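PDB 2W9X: acetylxylan esterase / glucomannan deacetylase from Cellvibrio japonicus, which removes acetyl groups from plant cell wall polysaccharides, acting on acetylated xylan and, with a large preference, on acetylated glucomannan. Local coordinates for residues B[345-348]-B[349-352]; B[351-354]-B[355-358]. All blocks are in the same frame, centred on the assembly; numbering follows the deposited sequence.

Contact 1: residues B[345-348]-B[349-352]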
# COMPACT_ATOMS: atom_id res chain seq x y z
N LEU B 345 4.06 -16.56 4.39
CA LEU B 345 3.07 -15.49 4.13
C LEU B 345 2.72 -14.75 5.41
O LEU B 345 2.56 -13.54 5.41
CB LEU B 345 1.81 -16.06 3.50
CG LEU B 345 2.05 -16.63 2.09
CD1 LEU B 345 0.87 -17.49 1.65
CD2 LEU B 345 2.32 -15.50 1.09
N ALA B 346 2.66 -15.49 6.52
CA ALA B 346 2.43 -14.88 7.83
C ALA B 346 3.55 -13.91 8.18
O ALA B 346 3.29 -12.77 8.57
CB ALA B 346 2.29 -15.96 8.90
N ASN B 347 4.80 -14.34 7.98
CA ASN B 347 5.96 -13.49 8.27
C ASN B 347 5.93 -12.23 7.44
O ASN B 347 6.27 -11.16 7.92
CB ASN B 347 7.29 -14.24 8.05
CG ASN B 347 7.43 -15.46 8.94
OD1 ASN B 347 6.76 -15.57 9.97
ND2 ASN B 347 8.30 -16.38 8.54
N LEU B 348 5.51 -12.37 6.18
CA LEU B 348 5.35 -11.23 5.28
C LEU B 348 4.36 -10.20 5.85
O LEU B 348 4.63 -8.99 5.89
CB LEU B 348 4.82 -11.74 3.94
CG LEU B 348 5.27 -11.26 2.57
CD1 LEU B 348 6.80 -11.31 2.46
CD2 LEU B 348 4.63 -12.18 1.54
N LEU B 349 3.20 -10.71 6.25
CA LEU B 349 2.13 -9.89 6.83
C LEU B 349 2.52 -9.28 8.18
O LEU B 349 2.30 -8.09 8.42
CB LEU B 349 0.88 -10.76 6.97
CG LEU B 349 0.06 -11.04 5.71
CD1 LEU B 349 -0.96 -12.11 6.00
CD2 LEU B 349 -0.64 -9.76 5.25
N ILE B 350 3.11 -10.10 9.05
CA ILE B 350 3.58 -9.63 10.36
C ILE B 350 4.54 -8.44 10.26
O ILE B 350 4.35 -7.40 10.91
CB ILE B 350 4.20 -10.78 11.19
CG1 ILE B 350 3.13 -11.79 11.56
CG2 ILE B 350 4.98 -10.22 12.42
CD1 ILE B 350 3.65 -13.20 11.90
N THR B 351 5.56 -8.58 9.41
CA THR B 351 6.53 -7.53 9.15
C THR B 351 5.87 -6.27 8.58
O THR B 351 6.20 -5.15 8.98
CB THR B 351 7.64 -8.03 8.19
OG1 THR B 351 8.17 -9.26 8.69
CG2 THR B 351 8.77 -7.02 8.04
N HIS B 352 4.95 -6.46 7.63
CA HIS B 352 4.20 -5.36 7.04
C HIS B 352 3.44 -4.61 8.13
O HIS B 352 3.54 -3.40 8.23
CB HIS B 352 3.23 -5.88 5.97
CG HIS B 352 2.49 -4.80 5.24
ND1 HIS B 352 3.01 -4.15 4.14
CD2 HIS B 352 1.28 -4.25 5.47
CE1 HIS B 352 2.15 -3.25 3.72
NE2 HIS B 352 1.09 -3.29 4.51
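T351 folds its hydroxyl back onto the carbonyl of N347 in a local, within-helix contact on helix 339-354, the last helix of the SGNH-type esterase domain, which packs against its parallel sheet. The chi1 of -51° lays OG1 beside the backbone N of T351, from where it donates to N347 O at 2.8 Å. The amide T351 N reaches the same oxygen at 3.1 Å with an N-H...O angle of 169°, and the two donors approach from opposite faces of the carbonyl plane. Regular i to i+4 bonds run alongside: L349 N to L345 O (3.0 Å), I350 N to A346 O (2.7 Å) and H352 N to L348 O (3.1 Å). Side-chain packing is lighter. The side chain of I350 leans over A346 O, its CG1 3.2 Å away, while its CD1 end comes 4.3 Å from A346 CB. A346, L349 and I350 rest on helix 180-187; L345, L349 and H352 meet strands 288-294 and 320-325, where E321 accepts a hydrogen bond from H352 NE2. N347 O is gripped by two donors of one residue, and the T351 hydroxyl finds its acceptor within the helix, whereas the buried L345, A346 and L349 face the domain mainly through hydrocarbon.

Contact 2: residues B[351-354]-B[355-358]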
# COMPACT_ATOMS: atom_id res chain seq x y z
N THR B 351 5.56 -8.58 9.41
CA THR B 351 6.53 -7.53 9.15
C THR B 351 5.87 -6.27 8.58
O THR B 351 6.20 -5.15 8.98
CB THR B 351 7.64 -8.03 8.19
OG1 THR B 351 8.17 -9.26 8.69
CG2 THR B 351 8.77 -7.02 8.04
N HIS B 352 4.95 -6.46 7.63
CA HIS B 352 4.20 -5.36 7.04
C HIS B 352 3.44 -4.61 8.13
O HIS B 352 3.54 -3.40 8.23
CB HIS B 352 3.23 -5.88 5.97
CG HIS B 352 2.49 -4.80 5.24
ND1 HIS B 352 3.01 -4.15 4.14
CD2 HIS B 352 1.28 -4.25 5.47
CE1 HIS B 352 2.15 -3.25 3.72
NE2 HIS B 352 1.09 -3.29 4.51
N LEU B 353 2.70 -5.35 8.96
CA LEU B 353 1.85 -4.74 9.98
C LEU B 353 2.65 -4.08 11.12
O LEU B 353 2.19 -3.10 11.70
CB LEU B 353 0.82 -5.74 10.50
CG LEU B 353 -0.22 -6.08 9.44
CD1 LEU B 353 -1.09 -7.24 9.88
CD2 LEU B 353 -1.06 -4.86 9.10
N GLN B 354 3.84 -4.61 11.38
CA GLN B 354 4.76 -4.06 12.37
C GLN B 354 5.27 -2.67 12.00
O GLN B 354 5.63 -1.90 12.87
CB GLN B 354 5.96 -5.00 12.58
CG GLN B 354 5.68 -6.15 13.55
CD GLN B 354 6.82 -7.17 13.65
OE1 GLN B 354 7.80 -7.13 12.89
NE2 GLN B 354 6.70 -8.10 14.59
N GLN B 355 5.31 -2.36 10.71
CA GLN B 355 5.88 -1.10 10.26
C GLN B 355 4.85 0.03 10.22
O GLN B 355 5.19 1.16 9.88
CB GLN B 355 6.58 -1.24 8.89
CG GLN B 355 7.82 -2.18 8.86
CD GLN B 355 8.78 -1.97 10.04
OE1 GLN B 355 8.78 -2.75 11.00
NE2 GLN B 355 9.61 -0.92 9.97
N LYS B 356 3.61 -0.28 10.59
CA LYS B 356 2.50 0.66 10.45
C LYS B 356 2.10 1.25 11.80
O LYS B 356 1.40 0.60 12.58
CB LYS B 356 1.30 -0.02 9.76
CG LYS B 356 1.56 -0.45 8.30
CD LYS B 356 0.27 -0.90 7.58
CE LYS B 356 -0.64 0.29 7.17
NZ LYS B 356 -0.04 1.24 6.18
N LYS B 357 2.57 2.46 12.07
CA LYS B 357 2.27 3.16 13.33
C LYS B 357 0.77 3.36 13.52
O LYS B 357 0.10 3.94 12.66
CB LYS B 357 3.00 4.50 13.41
CG LYS B 357 4.33 4.42 14.14
CD LYS B 357 5.42 5.25 13.46
CE LYS B 357 5.73 6.51 14.22
NZ LYS B 357 7.07 7.02 13.76
N GLY B 358 0.27 2.85 14.64
CA GLY B 358 -1.11 3.07 15.07
C GLY B 358 -2.17 2.35 14.26
O GLY B 358 -3.34 2.75 14.25
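Backbone bonds from Q355 and K356 to residues 351-353 make this a local contact where helix 339-354 gives way to the C-terminal loop. Q355 N has two acceptors: H352 O at 3.2 Å, 60° out of its carbonyl plane, and T351 O at 3.4 Å, a weak bond with an N-H...O angle of 127°. K356 N adds another weak bond, to L353 O at 3.3 Å. The i-3 acceptors H352 O and L353 O are those of a tighter, 3-10-like turn, though the T351 O bond is i-4. Among the side chains, Q355 CG passes 3.4 Å from T351 O, and a bend at chi2 (-44°) then brings OE1 to 3.7 Å from Q354 C. K356 passes across the end of the helix: its CG lies 3.6 Å from H352 O and its CD 4.0 Å from H352 NE2, the chain crossing the imidazole obliquely. Bends at chi3 and chi4 leave NZ 5.0 Å from H352 NE2. E321 OE2, the partner of H352 NE2, forms a long, weak ion pair with K356 NZ and probably eases any repulsion. L353 rests on I290 of strand 288-294 and, with Q354, on F188 after helix 180-187; Q355 and K357 meet the second subunit.

From the N terminus, the chain enters helix 339-354 after H336, which probably raises the nucleophilicity of the active-site serine, runs through contact 1 and passes directly into contact 2. Neither contact closes a loop: each joins adjoining residues. They overlap rather than nest, sharing T351 and H352, with their centres 10 Å apart. Contact 1 belongs to the regular body of the helix, where L345 lies about 10 Å from H336 by side chain; contact 2 is at the surface, away from the active site. Together they connect the part of the helix packed against helix 180-187 and strands 288-294 and 320-325 with a terminal loop that faces the second subunit.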